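PDB 3QSJ: NUDIX hydrolase from Alicyclobacillus acidocaldarius subsp. acidocaldarius, which probably hydrolyses phosphorus-containing acid anhydrides, as Nudix enzymes do, with a divalent metal ion such as magnesium or manganese as cofactor. Local coordinates for residues A74-A79 and R155-V160. Numbering follows the deposited sequence. Where two conformers were deposited one is given.
Sequences ALAVTA and RFFLCV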
loop_
_atom_site.group_PDB
_atom_site.type_symbol
_atom_site.label_atom_id
_atom_site.label_comp_id
_atom_site.label_asym_id
_atom_site.label_seq_id
_atom_site.Cartn_x
_atom_site.Cartn_y
_atom_site.Cartn_z
ATOM N N ALA A 74 -6.412 -11.982 -0.551
ATOM C CA ALA A 74 -6.923 -11.135 -1.652
ATOM C C ALA A 74 -6.649 -9.667 -1.368
ATOM O O ALA A 74 -6.259 -8.949 -2.278
ATOM C CB ALA A 74 -8.428 -11.327 -1.850
ATOM N N LEU A 75 -6.890 -9.197 -0.133
ATOM C CA LEU A 75 -6.663 -7.762 0.185
ATOM C C LEU A 75 -5.167 -7.380 0.132
ATOM O O LEU A 75 -4.838 -6.254 -0.256
ATOM C CB LEU A 75 -7.352 -7.407 1.540
ATOM C CG LEU A 75 -8.877 -7.352 1.313
ATOM C CD1 LEU A 75 -9.628 -7.303 2.600
ATOM C CD2 LEU A 75 -9.260 -6.105 0.494
ATOM N N ALA A 76 -4.264 -8.338 0.438
ATOM C CA ALA A 76 -2.802 -8.116 0.309
ATOM C C ALA A 76 -2.503 -7.842 -1.152
ATOM O O ALA A 76 -1.787 -6.891 -1.472
ATOM C CB ALA A 76 -1.995 -9.330 0.776
ATOM N N VAL A 77 -3.123 -8.611 -2.026
ATOM C CA VAL A 77 -3.013 -8.404 -3.468
ATOM C C VAL A 77 -3.558 -7.036 -3.876
ATOM O O VAL A 77 -2.895 -6.315 -4.645
ATOM C CB VAL A 77 -3.643 -9.584 -4.265
ATOM C CG1 VAL A 77 -3.711 -9.226 -5.750
ATOM C CG2 VAL A 77 -2.770 -10.854 -4.086
ATOM N N THR A 78 -4.729 -6.650 -3.342
ATOM C CA THR A 78 -5.316 -5.328 -3.645
ATOM C C THR A 78 -4.256 -4.285 -3.335
ATOM O O THR A 78 -3.998 -3.417 -4.131
ATOM C CB THR A 78 -6.599 -5.089 -2.790
ATOM O OG1 THR A 78 -7.559 -6.103 -3.116
ATOM C CG2 THR A 78 -7.134 -3.628 -2.942
ATOM N N ALA A 79 -3.645 -4.377 -2.165
ATOM C CA ALA A 79 -2.635 -3.400 -1.744
ATOM C C ALA A 79 -1.421 -3.352 -2.684
ATOM O O ALA A 79 -0.980 -2.260 -3.074
ATOM C CB ALA A 79 -2.211 -3.684 -0.311
ATOM N N ARG A 155 -7.972 -2.701 4.808
ATOM C CA ARG A 155 -7.004 -3.637 5.377
ATOM C C ARG A 155 -5.632 -3.027 5.153
ATOM O O ARG A 155 -5.305 -2.698 4.029
ATOM C CB ARG A 155 -7.095 -5.002 4.685
ATOM C CG ARG A 155 -6.719 -6.198 5.602
ATOM C CD ARG A 155 -7.710 -6.466 6.768
ATOM N NE ARG A 155 -9.096 -6.522 6.322
ATOM C CZ ARG A 155 -9.775 -7.643 6.016
ATOM N NH1 ARG A 155 -9.179 -8.837 6.088
ATOM N NH2 ARG A 155 -11.023 -7.573 5.594
ATOM N N PHE A 156 -4.819 -2.897 6.197
ATOM C CA PHE A 156 -3.489 -2.292 6.080
ATOM C C PHE A 156 -2.399 -3.423 6.169
ATOM O O PHE A 156 -2.406 -4.260 7.064
ATOM C CB PHE A 156 -3.246 -1.326 7.289
ATOM C CG PHE A 156 -3.966 -0.010 7.099
ATOM C CD1 PHE A 156 -3.275 1.112 6.675
ATOM C CD2 PHE A 156 -5.353 0.063 7.207
ATOM C CE1 PHE A 156 -3.952 2.337 6.411
ATOM C CE2 PHE A 156 -6.035 1.290 6.936
ATOM C CZ PHE A 156 -5.327 2.394 6.529
ATOM N N PHE A 157 -1.442 -3.363 5.263
ATOM C CA PHE A 157 -0.333 -4.290 5.195
ATOM C C PHE A 157 0.942 -3.489 5.227
ATOM O O PHE A 157 1.025 -2.354 4.673
ATOM C CB PHE A 157 -0.393 -5.137 3.887
ATOM C CG PHE A 157 -1.573 -6.065 3.927
ATOM C CD1 PHE A 157 -1.485 -7.300 4.575
ATOM C CD2 PHE A 157 -2.766 -5.713 3.313
ATOM C CE1 PHE A 157 -2.587 -8.169 4.595
ATOM C CE2 PHE A 157 -3.874 -6.571 3.362
ATOM C CZ PHE A 157 -3.804 -7.737 4.109
ATOM N N LEU A 158 1.954 -4.121 5.784
ATOM C CA LEU A 158 3.293 -3.533 5.849
ATOM C C LEU A 158 4.279 -4.425 5.052
ATOM O O LEU A 158 4.172 -5.650 5.123
ATOM C CB LEU A 158 3.720 -3.535 7.346
ATOM C CG LEU A 158 5.093 -2.948 7.643
ATOM C CD1 LEU A 158 5.004 -1.385 7.601
ATOM C CD2 LEU A 158 5.536 -3.318 9.088
ATOM N N CYS A 159 5.265 -3.813 4.365
ATOM C CA CYS A 159 6.357 -4.556 3.725
ATOM C C CYS A 159 7.560 -3.680 3.679
ATOM O O CYS A 159 7.476 -2.475 3.935
ATOM C CB CYS A 159 5.997 -5.113 2.359
ATOM S SG CYS A 159 5.756 -3.833 1.111
ATOM N N VAL A 160 8.708 -4.295 3.437
ATOM C CA VAL A 160 9.958 -3.540 3.454
ATOM C C VAL A 160 10.413 -3.323 2.009
ATOM O O VAL A 160 10.373 -4.261 1.195
ATOM C CB VAL A 160 11.015 -4.359 4.241
ATOM C CG1 VAL A 160 12.377 -3.642 4.217
ATOM C CG2 VAL A 160 10.555 -4.537 5.663
#
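L75, A76 and A79 of helix segment 74-79 rest on R155 and F157 of strand segment 155-160, the two axes coming within 8.6 Å at a crossing angle of -70°. No hydrogen bond joins the segments. By CA positions L75 lies nearest R155 and A76 nearest F157; the CB bonds of both strand residues point toward the helix, and that of F156 points away. One face of the F157 ring is turned to A76 CA, which sits over it toward the rim, 3.9 Å from the centroid and 20° off the normal, in a CH-pi contact. F157 CG stands beside its own backbone N, anti to the carbonyl carbon (chi1 -68°). F157 CE2 lies 3.4 Å from A76 N, by the peptide between L75 and A76. Three side chains meet the ring at different atoms: L75 CB and A76 CB each approach to 4.0 Å, at F157 CE2 and F157 CE1 respectively, and A79 CB meets F157 CD2 at 4.2 Å. An alanine in place of F157 would probably open a gap beneath this helical turn and leave A76 CA without its aromatic cover. L75 crosses the R155 side chain at about a right angle. L75 CD1 lies over one guanidinium face, toward the rim and 3.3 Å from R155 NH2. The R155 chain bends at chi2 and chi3, and its guanidinium forms salt bridges with D72 through NH1 and D71 through NH2, tying the strand to the start of helix 72-87. F157 also touches L13 of strand 7-18 and R138 of strand 137-143. Further along, the same helix carries E82 and E86, which bind calcium together with G46. This buried seam is the helix-on-sheet packing of the Nudix alpha/beta/alpha sandwich, in which the metal-binding helix lies against the central mixed sheet.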